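Local coordinates for protein arginase (Glaciozyma antarctica, PDB 5YNL) that probably hydrolyses L-arginine to L-ornithine and urea, as expected of an arginase, here a cold-adapted one from a psychrophilic yeast, at residues 129-134 against 157-162; 136-141 against 163-168. One frame throughout, in Å; residues are numbered along the deposited sequence.

Contact 1: 129-134 against 157-162; sequences RVTKDV and LAMGTV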
ATOM      1  N   ARG A 129      -2.507  17.383   7.358  1.00 75.35           N
ATOM      2  CA  ARG A 129      -3.336  17.034   8.511  1.00 75.97           C
ATOM      3  C   ARG A 129      -3.852  15.592   8.431  1.00 72.54           C
ATOM      4  O   ARG A 129      -3.586  14.780   9.320  1.00 71.63           O
ATOM      5  CB  ARG A 129      -4.495  18.031   8.672  1.00 79.05           C
ATOM      6  N   VAL A 130      -4.559  15.271   7.351  1.00 74.30           N
ATOM      7  CA  VAL A 130      -5.130  13.935   7.165  1.00 71.43           C
ATOM      8  C   VAL A 130      -4.081  12.807   7.142  1.00 69.39           C
ATOM      9  O   VAL A 130      -4.281  11.748   7.753  1.00 67.80           O
ATOM     10  CB  VAL A 130      -6.022  13.874   5.892  1.00 73.34           C
ATOM     11  CG1 VAL A 130      -5.225  14.244   4.652  1.00 74.98           C
ATOM     12  CG2 VAL A 130      -6.643  12.504   5.733  1.00 72.91           C
ATOM     13  N   THR A 131      -2.963  13.034   6.453  1.00 63.93           N
ATOM     14  CA  THR A 131      -1.918  12.013   6.353  1.00 62.02           C
ATOM     15  C   THR A 131      -1.262  11.772   7.711  1.00 60.21           C
ATOM     16  O   THR A 131      -0.844  10.651   8.009  1.00 58.26           O
ATOM     17  CB  THR A 131      -0.855  12.348   5.277  1.00 62.44           C
ATOM     18  OG1 THR A 131      -0.345  13.667   5.486  1.00 62.60           O
ATOM     19  CG2 THR A 131      -1.454  12.264   3.889  1.00 65.45           C
ATOM     20  N   LYS A 132      -1.180  12.818   8.534  1.00 69.85           N
ATOM     21  CA  LYS A 132      -0.628  12.684   9.881  1.00 71.60           C
ATOM     22  C   LYS A 132      -1.612  11.878  10.718  1.00 71.36           C
ATOM     23  O   LYS A 132      -1.218  10.977  11.459  1.00 70.84           O
ATOM     24  CB  LYS A 132      -0.359  14.058  10.517  1.00 75.76           C
ATOM     25  CG  LYS A 132       0.352  14.036  11.879  1.00 78.24           C
ATOM     26  CD  LYS A 132       0.262  15.423  12.546  1.00 82.84           C
ATOM     27  CE  LYS A 132       1.187  15.597  13.755  1.00 85.85           C
ATOM     28  NZ  LYS A 132       1.265  17.036  14.173  1.00 90.47           N
ATOM     29  N   ASP A 133      -2.894  12.202  10.579  1.00 66.29           N
ATOM     30  CA  ASP A 133      -3.969  11.451  11.222  1.00 66.13           C
ATOM     31  C   ASP A 133      -3.828   9.955  10.907  1.00 62.68           C
ATOM     32  O   ASP A 133      -3.812   9.112  11.811  1.00 62.77           O
ATOM     33  CB  ASP A 133      -5.332  12.022  10.775  1.00 66.95           C
ATOM     34  CG  ASP A 133      -6.460  11.005  10.835  1.00 65.62           C
ATOM     35  OD1 ASP A 133      -6.625  10.229   9.862  1.00 62.79           O
ATOM     36  OD2 ASP A 133      -7.202  11.000  11.842  1.00 67.72           O
ATOM     37  N   VAL A 134      -3.674   9.635   9.626  1.00 59.14           N
ATOM     38  CA  VAL A 134      -3.500   8.251   9.210  1.00 56.26           C
ATOM     39  C   VAL A 134      -2.218   7.652   9.779  1.00 55.56           C
ATOM     40  O   VAL A 134      -2.237   6.542  10.308  1.00 54.69           O
ATOM     41  CB  VAL A 134      -3.521   8.116   7.678  1.00 57.67           C
ATOM     42  CG1 VAL A 134      -3.153   6.691   7.254  1.00 55.70           C
ATOM     43  CG2 VAL A 134      -4.894   8.529   7.135  1.00 60.43           C
ATOM     44  N   LEU A 157      -2.277   9.119   0.638  1.00 46.17           N
ATOM     45  CA  LEU A 157      -2.464   8.665   2.017  1.00 43.89           C
ATOM     46  C   LEU A 157      -1.370   7.669   2.431  1.00 41.00           C
ATOM     47  O   LEU A 157      -1.161   7.434   3.641  1.00 39.07           O
ATOM     48  CB  LEU A 157      -3.831   8.014   2.191  1.00 44.29           C
ATOM     49  CG  LEU A 157      -5.066   8.868   2.444  1.00 44.90           C
ATOM     50  CD1 LEU A 157      -4.886  10.324   1.998  1.00 46.48           C
ATOM     51  CD2 LEU A 157      -6.255   8.238   1.748  1.00 45.00           C
ATOM     52  N   ALA A 158      -0.680   7.093   1.436  1.00 45.87           N
ATOM     53  CA  ALA A 158       0.477   6.239   1.724  1.00 41.12           C
ATOM     54  C   ALA A 158       1.619   6.975   2.448  1.00 38.65           C
ATOM     55  O   ALA A 158       2.496   6.343   3.029  1.00 35.93           O
ATOM     56  CB  ALA A 158       0.986   5.528   0.489  1.00 40.08           C
ATOM     57  N   MET A 159       1.604   8.300   2.400  1.00 60.92           N
ATOM     58  CA  MET A 159       2.494   9.080   3.227  1.00 58.55           C
ATOM     59  C   MET A 159       2.277   8.696   4.684  1.00 56.71           C
ATOM     60  O   MET A 159       3.235   8.467   5.429  1.00 54.57           O
ATOM     61  CB  MET A 159       2.235  10.574   3.021  1.00 60.91           C
ATOM     62  CG  MET A 159       3.129  11.200   1.960  1.00 60.55           C
ATOM     63  SD  MET A 159       3.029  13.002   1.877  1.00 62.37           S
ATOM     64  CE  MET A 159       1.367  13.196   1.206  1.00 66.85           C
ATOM     65  N   GLY A 160       1.016   8.594   5.087  1.00 49.29           N
ATOM     66  CA  GLY A 160       0.706   8.255   6.463  1.00 47.48           C
ATOM     67  C   GLY A 160       0.918   6.786   6.772  1.00 44.74           C
ATOM     68  O   GLY A 160       1.633   6.431   7.723  1.00 44.65           O
ATOM     69  N   THR A 161       0.294   5.939   5.959  1.00 51.85           N
ATOM     70  CA  THR A 161       0.339   4.493   6.136  1.00 48.88           C
ATOM     71  C   THR A 161       1.784   3.959   6.215  1.00 46.16           C
ATOM     72  O   THR A 161       2.103   3.104   7.057  1.00 45.32           O
ATOM     73  CB  THR A 161      -0.466   3.800   4.994  1.00 50.15           C
ATOM     74  OG1 THR A 161      -0.857   2.477   5.372  1.00 47.12           O
ATOM     75  CG2 THR A 161       0.348   3.712   3.774  1.00 50.45           C
ATOM     76  N   VAL A 162       2.664   4.483   5.363  1.00 37.78           N
ATOM     77  CA  VAL A 162       4.044   4.017   5.310  1.00 36.83           C
ATOM     78  C   VAL A 162       4.844   4.607   6.492  1.00 39.16           C
ATOM     79  O   VAL A 162       5.736   3.957   7.040  1.00 39.37           O
ATOM     80  CB  VAL A 162       4.693   4.369   3.940  1.00 36.48           C
ATOM     81  CG1 VAL A 162       6.207   4.183   3.961  1.00 36.50           C
ATOM     82  CG2 VAL A 162       4.081   3.554   2.822  1.00 35.71           C
TER

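Contact 2: 136-141 against 163-168; sequences DRVYAH and SGTFKA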
ATOM      1  N   ASP A 136      -0.657   8.256  12.400  1.00 64.73           N
ATOM      2  CA  ASP A 136      -0.801   7.987  13.820  1.00 67.09           C
ATOM      3  C   ASP A 136      -1.647   6.735  14.062  1.00 65.65           C
ATOM      4  O   ASP A 136      -1.248   5.848  14.828  1.00 65.87           O
ATOM      5  CB  ASP A 136      -1.412   9.198  14.544  1.00 70.79           C
ATOM      6  CG  ASP A 136      -0.501  10.420  14.526  1.00 73.00           C
ATOM      7  OD1 ASP A 136       0.732  10.256  14.672  1.00 73.02           O
ATOM      8  OD2 ASP A 136      -1.026  11.544  14.366  1.00 74.92           O
ATOM      9  N   ARG A 137      -2.804   6.656  13.405  1.00 69.01           N
ATOM     10  CA  ARG A 137      -3.741   5.551  13.632  1.00 68.12           C
ATOM     11  C   ARG A 137      -3.117   4.235  13.190  1.00 65.27           C
ATOM     12  O   ARG A 137      -3.291   3.194  13.834  1.00 65.35           O
ATOM     13  CB  ARG A 137      -5.064   5.791  12.895  1.00 67.48           C
ATOM     14  CG  ARG A 137      -5.768   7.083  13.281  1.00 70.47           C
ATOM     15  CD  ARG A 137      -6.675   7.588  12.155  1.00 69.51           C
ATOM     16  NE  ARG A 137      -7.814   6.709  11.891  1.00 68.35           N
ATOM     17  CZ  ARG A 137      -8.648   6.850  10.860  1.00 67.40           C
ATOM     18  NH1 ARG A 137      -9.661   6.003  10.693  1.00 66.66           N
ATOM     19  NH2 ARG A 137      -8.467   7.835   9.992  1.00 67.45           N
ATOM     20  N   VAL A 138      -2.374   4.300  12.090  1.00 49.74           N
ATOM     21  CA  VAL A 138      -1.669   3.148  11.553  1.00 47.22           C
ATOM     22  C   VAL A 138      -0.608   2.667  12.542  1.00 48.34           C
ATOM     23  O   VAL A 138      -0.498   1.467  12.800  1.00 47.54           O
ATOM     24  CB  VAL A 138      -1.060   3.475  10.178  1.00 45.16           C
ATOM     25  CG1 VAL A 138      -0.032   2.440   9.781  1.00 43.27           C
ATOM     26  CG2 VAL A 138      -2.167   3.584   9.132  1.00 43.81           C
ATOM     27  N   TYR A 139       0.142   3.601  13.125  1.00 59.19           N
ATOM     28  CA  TYR A 139       1.150   3.218  14.116  1.00 60.69           C
ATOM     29  C   TYR A 139       0.511   2.573  15.341  1.00 62.49           C
ATOM     30  O   TYR A 139       1.016   1.566  15.846  1.00 62.48           O
ATOM     31  CB  TYR A 139       2.036   4.389  14.559  1.00 63.17           C
ATOM     32  CG  TYR A 139       3.017   3.942  15.613  1.00 64.99           C
ATOM     33  CD1 TYR A 139       4.114   3.157  15.280  1.00 63.51           C
ATOM     34  CD2 TYR A 139       2.827   4.266  16.947  1.00 68.39           C
ATOM     35  CE1 TYR A 139       5.009   2.724  16.247  1.00 65.37           C
ATOM     36  CE2 TYR A 139       3.715   3.836  17.924  1.00 70.32           C
ATOM     37  CZ  TYR A 139       4.800   3.068  17.567  1.00 68.76           C
ATOM     38  OH  TYR A 139       5.676   2.644  18.531  1.00 70.86           O
ATOM     39  N   ALA A 140      -0.594   3.163  15.807  1.00 48.65           N
ATOM     40  CA  ALA A 140      -1.354   2.632  16.938  1.00 50.72           C
ATOM     41  C   ALA A 140      -1.618   1.145  16.748  1.00 48.75           C
ATOM     42  O   ALA A 140      -1.269   0.328  17.591  1.00 49.88           O
ATOM     43  CB  ALA A 140      -2.666   3.385  17.088  1.00 52.28           C
ATOM     44  N   HIS A 141      -2.235   0.801  15.626  1.00 61.78           N
ATOM     45  CA  HIS A 141      -2.399  -0.596  15.243  1.00 59.78           C
ATOM     46  C   HIS A 141      -1.049  -1.304  15.057  1.00 58.52           C
ATOM     47  O   HIS A 141      -0.853  -2.402  15.575  1.00 58.86           O
ATOM     48  CB  HIS A 141      -3.266  -0.704  13.983  1.00 57.36           C
ATOM     49  CG  HIS A 141      -4.671  -0.225  14.183  1.00 58.72           C
ATOM     50  ND1 HIS A 141      -5.677  -1.048  14.634  1.00 59.56           N
ATOM     51  CD2 HIS A 141      -5.228   0.997  14.011  1.00 59.67           C
ATOM     52  CE1 HIS A 141      -6.805  -0.356  14.718  1.00 60.92           C
ATOM     53  NE2 HIS A 141      -6.557   0.884  14.347  1.00 61.01           N
ATOM     54  N   SER A 163       4.507   5.826   6.904  1.00 46.61           N
ATOM     55  CA  SER A 163       5.185   6.422   8.051  1.00 49.25           C
ATOM     56  C   SER A 163       4.942   5.603   9.316  1.00 49.76           C
ATOM     57  O   SER A 163       5.884   5.213   9.995  1.00 50.66           O
ATOM     58  CB  SER A 163       4.730   7.864   8.260  1.00 51.69           C
ATOM     59  OG  SER A 163       4.971   8.633   7.096  1.00 51.53           O
ATOM     60  N   GLY A 164       3.672   5.334   9.619  1.00 52.02           N
ATOM     61  CA  GLY A 164       3.309   4.552  10.789  1.00 52.72           C
ATOM     62  C   GLY A 164       3.950   3.180  10.773  1.00 51.11           C
ATOM     63  O   GLY A 164       4.567   2.766  11.752  1.00 52.48           O
ATOM     64  N   THR A 165       3.805   2.478   9.649  1.00 47.53           N
ATOM     65  CA  THR A 165       4.320   1.125   9.484  1.00 46.00           C
ATOM     66  C   THR A 165       5.840   1.069   9.675  1.00 46.78           C
ATOM     67  O   THR A 165       6.357   0.214  10.412  1.00 47.33           O
ATOM     68  CB  THR A 165       3.946   0.584   8.097  1.00 43.39           C
ATOM     69  OG1 THR A 165       2.512   0.454   8.000  1.00 43.04           O
ATOM     70  CG2 THR A 165       4.616  -0.747   7.850  1.00 42.11           C
ATOM     71  N   PHE A 166       6.556   1.976   9.015  1.00 47.87           N
ATOM     72  CA  PHE A 166       8.013   1.998   9.119  1.00 48.87           C
ATOM     73  C   PHE A 166       8.475   2.520  10.459  1.00 51.82           C
ATOM     74  O   PHE A 166       9.550   2.158  10.921  1.00 52.87           O
ATOM     75  CB  PHE A 166       8.627   2.816   7.986  1.00 48.63           C
ATOM     76  CG  PHE A 166       8.761   2.050   6.695  1.00 46.20           C
ATOM     77  CD1 PHE A 166       7.636   1.707   5.954  1.00 44.22           C
ATOM     78  CD2 PHE A 166      10.012   1.676   6.226  1.00 46.17           C
ATOM     79  CE1 PHE A 166       7.750   1.006   4.764  1.00 42.32           C
ATOM     80  CE2 PHE A 166      10.137   0.977   5.039  1.00 44.26           C
ATOM     81  CZ  PHE A 166       9.000   0.633   4.306  1.00 42.35           C
ATOM     82  N   LYS A 167       7.672   3.386  11.072  1.00 54.69           N
ATOM     83  CA  LYS A 167       7.937   3.856  12.427  1.00 57.83           C
ATOM     84  C   LYS A 167       8.030   2.638  13.319  1.00 57.99           C
ATOM     85  O   LYS A 167       8.938   2.519  14.137  1.00 60.01           O
ATOM     86  CB  LYS A 167       6.792   4.755  12.910  1.00 59.32           C
ATOM     87  CG  LYS A 167       6.844   5.132  14.385  1.00 62.79           C
ATOM     88  CD  LYS A 167       7.046   6.624  14.546  1.00 65.56           C
ATOM     89  CE  LYS A 167       6.044   7.400  13.716  1.00 64.64           C
ATOM     90  NZ  LYS A 167       4.636   7.067  14.076  1.00 64.22           N
ATOM     91  N   ALA A 168       7.086   1.722  13.134  1.00 55.73           N
ATOM     92  CA  ALA A 168       7.060   0.484  13.898  1.00 55.87           C
ATOM     93  C   ALA A 168       7.978  -0.574  13.291  1.00 54.20           C
ATOM     94  O   ALA A 168       8.518  -1.409  14.007  1.00 55.18           O
ATOM     95  CB  ALA A 168       5.655  -0.041  13.990  1.00 54.95           C
TER

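Contact 1: 129-134 against 157-162
Two helices of the arginase alpha/beta fold come close at G160, which sits against T131 and V134 of the helix just before strand 147-152. The short axes approach to 7.3 Å and cross at -25°, running in nearly the same direction. With no side chain on G160, its CA reaches T131 O at 3.2 Å in a CA-H...O contact; a beta carbon there would run into T131 O and V134 CB. V134 CG1, anti to the backbone N (chi1 172°), is laid against the G160-T161 peptide, 3.8 Å from T161 N. T131 turns OG1 back to V127 O within its own helix, leaving CG2 to meet M159. There the bend at chi3 of M159 brings CE to 4.0 Å from T131 CG2, while T131 CG2 also stands 4.2 Å from L157 CA. L157 O accepts from both G160 N and T161 N. No hydrogen bond crosses the buried seam; T161 OG1 instead reaches D328 and T150 on the strand side. Close, glycine-mediated packing thus joins neighbouring helices on one face of the parallel sheet of the arginase fold.

Contact 2: 136-141 against 163-168
T165 OG1 is held by T161 O one turn earlier in its helix and by S326 OG in strand 324-330, and V138 CG1 rests 3.7 Å from T165 OG1 across the helix pair. The two helices belong to one layer of the arginase alpha/beta fold, with V138 filling the wedge between them and strand 147-152. Their short axes pass at 7.6 Å and cross at -37°. G164 makes the close approach possible: its CA lies 4.2 Å from Y139 CA, and a beta carbon there would collide with Y139 N and V138 CG1. Toward the outer side the contact belongs to Y139. With CG anti to the backbone N (chi1 178°), its ring extends across to the second helix, where G164 O meets the ring edge near its plane, 3.6 Å from CD1. A168 CB comes obliquely to CE1. K167 crosses the tyrosine side chain at about a right angle, its CG 3.5 Å from Y139 CD1. Bends at chi2, chi3 and chi4 then fold the lysine back, so that its ammonium sits above the CB-CG end of the ring in an off-centre cation-pi contact, NZ being 4.4 Å from the Y139 centroid and 34° off the normal. Cutting Y139 back to an alanine is likely to leave the K167 ammonium without its aromatic partner, free the lysine chain to turn and open a gap beside A168. D136 may add a weak electrostatic pull, although its OD1 stays 5.1 Å from K167 NZ, too far for a salt bridge. G164 O, besides touching the tyrosine edge, accepts the helical bond from A168 N at 3.1 Å.

How the contacts relate
From the N terminus, helix 124-142 supplies first 129-134 and then 136-141; the chain next runs through strand 147-152 and returns along 157-168, most of it helix, which supplies 157-162 and then 163-168. Contact 1 closes the loop from 134 to 157 and contact 2 that from 141 to 163, so the two cross, and both loops contain strand 147-152. They are successive stations on one helix pair, centred 9 Å apart and meeting where V138 CG1 packs 3.5 Å from T161 O. Together they tie the helix entering strand 147-152 to the one leaving it; side chains from the pair also reach strands 57-63 and 281-286.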